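Vinylacetyl-CoA Delta-isomerase (Nitrosopumilus maritimus SCM1, PDB 6VJR) probably interconverts vinylacetyl-CoA and crotonyl-CoA, and serves as a 4-hydroxybutyryl-CoA dehydratase, using a [4Fe-4S] cluster and FAD. Local coordinates at residues A[87-90]-A[91-95]; A[292-295]-A[296-299]. All coordinates share one frame; numbering follows the deposited sequence.

Contact 1: A[87-90]-A[91-95]; sequences QRKL and GQNTG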
loop_
_atom_site.group_PDB
_atom_site.type_symbol
_atom_site.label_atom_id
_atom_site.label_comp_id
_atom_site.label_asym_id
_atom_site.label_seq_id
_atom_site.Cartn_x
_atom_site.Cartn_y
_atom_site.Cartn_z
ATOM N N GLN A 87 24.646 12.833 -8.118
ATOM C CA GLN A 87 24.271 11.524 -7.577
ATOM C C GLN A 87 23.383 10.723 -8.538
ATOM O O GLN A 87 23.625 9.529 -8.772
ATOM C CB GLN A 87 23.637 11.699 -6.217
ATOM C CG GLN A 87 24.630 12.073 -5.126
ATOM C CD GLN A 87 23.994 12.704 -3.909
ATOM O OE1 GLN A 87 22.848 13.166 -3.950
ATOM N NE2 GLN A 87 24.736 12.713 -2.802
ATOM N N ARG A 88 22.334 11.360 -9.066
ATOM C CA ARG A 88 21.420 10.643 -9.958
ATOM C C ARG A 88 22.167 10.255 -11.244
ATOM O O ARG A 88 22.040 9.158 -11.782
ATOM C CB ARG A 88 20.145 11.432 -10.254
ATOM C CG ARG A 88 19.160 10.621 -11.084
ATOM C CD ARG A 88 17.871 11.335 -11.252
ATOM N NE ARG A 88 16.907 10.468 -11.950
ATOM C CZ ARG A 88 15.622 10.702 -11.994
ATOM N NH1 ARG A 88 15.111 11.799 -11.456
ATOM N NH2 ARG A 88 14.817 9.840 -12.535
ATOM N N LYS A 89 22.991 11.178 -11.752
ATOM C CA LYS A 89 23.768 10.867 -12.943
ATOM C C LYS A 89 24.707 9.671 -12.729
ATOM O O LYS A 89 24.815 8.805 -13.590
ATOM C CB LYS A 89 24.550 12.111 -13.390
ATOM C CG LYS A 89 25.448 11.936 -14.562
ATOM C CD LYS A 89 24.719 11.474 -15.776
ATOM C CE LYS A 89 23.838 12.445 -16.337
ATOM N NZ LYS A 89 23.941 12.251 -17.797
ATOM N N LEU A 90 25.440 9.629 -11.617
ATOM C CA LEU A 90 26.362 8.520 -11.332
ATOM C C LEU A 90 25.582 7.220 -11.139
ATOM O O LEU A 90 26.033 6.161 -11.580
ATOM C CB LEU A 90 27.243 8.885 -10.138
ATOM C CG LEU A 90 28.308 9.950 -10.379
ATOM C CD1 LEU A 90 28.836 10.460 -9.049
ATOM C CD2 LEU A 90 29.365 9.300 -11.224
ATOM N N GLY A 91 24.413 7.301 -10.501
ATOM C CA GLY A 91 23.555 6.130 -10.408
ATOM C C GLY A 91 23.178 5.562 -11.794
ATOM O O GLY A 91 23.181 4.343 -12.031
ATOM N N GLN A 92 22.794 6.442 -12.708
ATOM C CA GLN A 92 22.514 6.054 -14.085
ATOM C C GLN A 92 23.725 5.395 -14.753
ATOM O O GLN A 92 23.566 4.472 -15.531
ATOM C CB GLN A 92 22.078 7.246 -14.914
ATOM C CG GLN A 92 20.722 7.816 -14.551
ATOM C CD GLN A 92 20.279 8.911 -15.490
ATOM O OE1 GLN A 92 21.029 9.380 -16.359
ATOM N NE2 GLN A 92 19.020 9.254 -15.361
ATOM N N ASN A 93 24.931 5.964 -14.539
ATOM C CA ASN A 93 26.130 5.537 -15.214
ATOM C C ASN A 93 26.724 4.238 -14.677
ATOM O O ASN A 93 27.398 3.541 -15.448
ATOM C CB ASN A 93 27.197 6.609 -15.137
ATOM C CG ASN A 93 26.879 7.854 -15.917
ATOM O OD1 ASN A 93 25.885 7.919 -16.637
ATOM N ND2 ASN A 93 27.790 8.817 -15.836
ATOM N N THR A 94 26.439 3.909 -13.409
ATOM C CA THR A 94 27.090 2.791 -12.765
ATOM C C THR A 94 26.101 1.721 -12.330
ATOM O O THR A 94 26.502 0.566 -12.229
ATOM C CB THR A 94 27.933 3.212 -11.578
ATOM O OG1 THR A 94 27.109 3.685 -10.529
ATOM C CG2 THR A 94 29.033 4.202 -11.931
ATOM N N GLY A 95 24.876 2.123 -12.027
ATOM C CA GLY A 95 23.891 1.187 -11.521
ATOM C C GLY A 95 24.256 0.603 -10.170
ATOM O O GLY A 95 23.736 -0.448 -9.773
HETATM O O HOH W 1 23.466 9.220 -17.658
#
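Leu90 and Thr94 meet one turn apart at the C-terminal end of the α-helix 77-94, where the threonine folds back on the backbone. Its OG1 donates a hydrogen bond to Leu90 O (2.9 Å) from above the carbonyl plane, and Thr94 N donates to the same oxygen from the opposite face, so two donors grip it. The hydroxyl can do this because it sits between its own N and carbonyl carbon (chi1 68°). Just before it in the same helix, Gln92 N bonds Arg88 O nearly straight (166°), and Asn93 N bonds Lys89 O less so. Gly95 then leaves the helix with positive phi, a conformation that glycine takes easily.

On another side, flexible Lys89 curls so that its CD comes 3.8 Å from Asn93 OD1. A water accepts from Lys89 NZ and donates to both Gln92 OE1 and Asn93 OD1, joining three polar ends. Amides suit these places because each has a second partner: Asn93 ND2 bonds Glu44, and Gln92 NE2 bonds Asp301. Asp301 and Glu334 also pair with buried Arg88. Gln92 OE1 is also hydrogen-bonded to Tyr466 OH of a second subunit. The Arg88 guanidinium and Gln92 amide planes stand 77° apart, with Arg88 NE 4.2 Å from Gln92 NE2.

Contact 2: A[292-295]-A[296-299]; sequences SYVC and KTGL. With FE (Fe (III) ion), chain I; SF4 (iron/sulfur cluster), chain E.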
loop_
_atom_site.group_PDB
_atom_site.type_symbol
_atom_site.label_atom_id
_atom_site.label_comp_id
_atom_site.label_asym_id
_atom_site.label_seq_id
_atom_site.Cartn_x
_atom_site.Cartn_y
_atom_site.Cartn_z
ATOM N N SER A 292 20.961 12.166 0.121
ATOM C CA SER A 292 21.879 11.619 -0.861
ATOM C C SER A 292 21.302 10.405 -1.568
ATOM O O SER A 292 21.796 10.026 -2.645
ATOM C CB SER A 292 23.248 11.377 -0.233
ATOM O OG SER A 292 23.867 12.652 -0.015
ATOM N N TYR A 293 20.238 9.833 -0.978
ATOM C CA TYR A 293 19.527 8.691 -1.566
ATOM C C TYR A 293 18.827 9.019 -2.882
ATOM O O TYR A 293 18.280 8.123 -3.507
ATOM C CB TYR A 293 18.577 7.975 -0.586
ATOM C CG TYR A 293 19.420 7.268 0.448
ATOM C CD1 TYR A 293 19.874 5.977 0.223
ATOM C CD2 TYR A 293 19.803 7.905 1.607
ATOM C CE1 TYR A 293 20.753 5.355 1.074
ATOM C CE2 TYR A 293 20.683 7.302 2.485
ATOM C CZ TYR A 293 21.191 6.054 2.188
ATOM O OH TYR A 293 22.123 5.514 2.978
ATOM N N VAL A 294 18.916 10.258 -3.365
ATOM C CA VAL A 294 18.664 10.547 -4.770
ATOM C C VAL A 294 19.499 9.640 -5.691
ATOM O O VAL A 294 19.100 9.334 -6.818
ATOM C CB VAL A 294 18.918 12.023 -5.031
ATOM C CG1 VAL A 294 19.067 12.353 -6.513
ATOM C CG2 VAL A 294 17.823 12.839 -4.392
ATOM N N CYS A 295 20.643 9.162 -5.197
ATOM C CA CYS A 295 21.463 8.230 -5.974
ATOM C C CYS A 295 20.622 7.013 -6.416
ATOM O O CYS A 295 20.744 6.525 -7.536
ATOM C CB CYS A 295 22.721 7.801 -5.221
ATOM S SG CYS A 295 22.377 6.808 -3.740
ATOM N N LYS A 296 19.696 6.569 -5.565
ATOM C CA LYS A 296 18.923 5.377 -5.832
ATOM C C LYS A 296 17.910 5.601 -6.959
ATOM O O LYS A 296 17.401 4.651 -7.557
ATOM C CB LYS A 296 18.124 4.970 -4.592
ATOM C CG LYS A 296 18.976 4.642 -3.377
ATOM C CD LYS A 296 20.015 3.554 -3.525
ATOM C CE LYS A 296 20.854 3.505 -2.258
ATOM N NZ LYS A 296 21.923 2.536 -2.349
ATOM N N THR A 297 17.646 6.868 -7.275
ATOM C CA THR A 297 16.785 7.177 -8.395
ATOM C C THR A 297 17.479 6.935 -9.736
ATOM O O THR A 297 16.792 6.662 -10.738
ATOM C CB THR A 297 16.150 8.555 -8.322
ATOM O OG1 THR A 297 17.079 9.605 -8.531
ATOM C CG2 THR A 297 15.410 8.771 -7.021
ATOM N N GLY A 298 18.808 7.101 -9.778
ATOM C CA GLY A 298 19.550 6.703 -10.956
ATOM C C GLY A 298 19.552 5.176 -11.164
ATOM O O GLY A 298 19.436 4.683 -12.290
ATOM N N LEU A 299 19.670 4.422 -10.071
ATOM C CA LEU A 299 19.533 2.979 -10.137
ATOM C C LEU A 299 18.110 2.592 -10.575
ATOM O O LEU A 299 17.928 1.694 -11.390
ATOM C CB LEU A 299 19.849 2.371 -8.776
ATOM C CG LEU A 299 21.314 2.079 -8.504
ATOM C CD1 LEU A 299 22.166 3.347 -8.594
ATOM C CD2 LEU A 299 21.468 1.393 -7.192
HETATM FE FE FE I . 24.054 5.373 2.490
HETATM FE FE1 SF4 E . 25.024 5.986 -0.317
HETATM FE FE2 SF4 E . 24.034 5.740 -2.869
HETATM FE FE3 SF4 E . 26.363 4.732 -2.296
HETATM FE FE4 SF4 E . 26.112 7.388 -2.583
HETATM S S1 SF4 E . 25.946 5.851 -4.203
HETATM S S2 SF4 E . 27.248 6.270 -0.855
HETATM S S3 SF4 E . 24.021 7.679 -1.593
HETATM S S4 SF4 E . 24.409 4.102 -1.315
#
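Lys296 runs alongside Tyr293, both side chains pointing the same way toward the metals, where the loop after helix 278-292 turns into helix 295-314. The aliphatic part of the lysine lies at the ring edge, with CE 3.6 Å from Tyr293 CD1. At the far end of the ring the phenolic OH binds the iron(III) ion at 2.0 Å, an ion that His289 and Glu443 bind as well. Lys296 bends at chi2 (-57°) and is then extended, which carries NZ to within 3.1 Å of S4 of the iron-sulfur cluster. The ammonium itself hydrogen-bonds Gly439 O and forms a salt bridge with Glu443. With an alanine here, Glu443 OE1 would probably lose its ammonium mate, and a gap would be likely to open beside the tyrosine ring and the cluster.

Cys295, a soft thiolate ligand, binds FE2 through SG at 2.2 Å. A type I turn from Ser292 to Cys295 presents it, and Lys296 N, bonded to Tyr293 O, continues that winding. Thr297 OG1 reinforces the helix start by donating to Val294 O at 2.7 Å, in the carbonyl plane on a lone pair. A buried ammonium so near sulfide and thiolate would probably offset part of the cluster's negative charge, although its salt bridge to Glu443 tempers the effect.

Contacts 1 and 2 belong to the N-terminal and C-terminal parts of a 4-hydroxyphenylacetate 3-hydroxylase-type chain, yet their centres are only 7 Å apart beside the iron-sulfur cluster. Contact 2 supplies metal ligands directly, whereas contact 1 stands behind them: the side chain of Gln87 is about 5 Å from the cluster at nearest approach and about 4 Å from that of Cys295. A probable, weak hydrogen bond joins Gln87 NE2 to Ser292 OG at 2.9 Å. Farther along, Arg88 CD packs 3.3 Å from Thr297 OG1, and Gly91, with no side chain, lets Leu299 CD1 come within 3.6 Å of its CA. On the active-site side, the Tyr293 side chain is about 6 Å from the FAD at nearest approach.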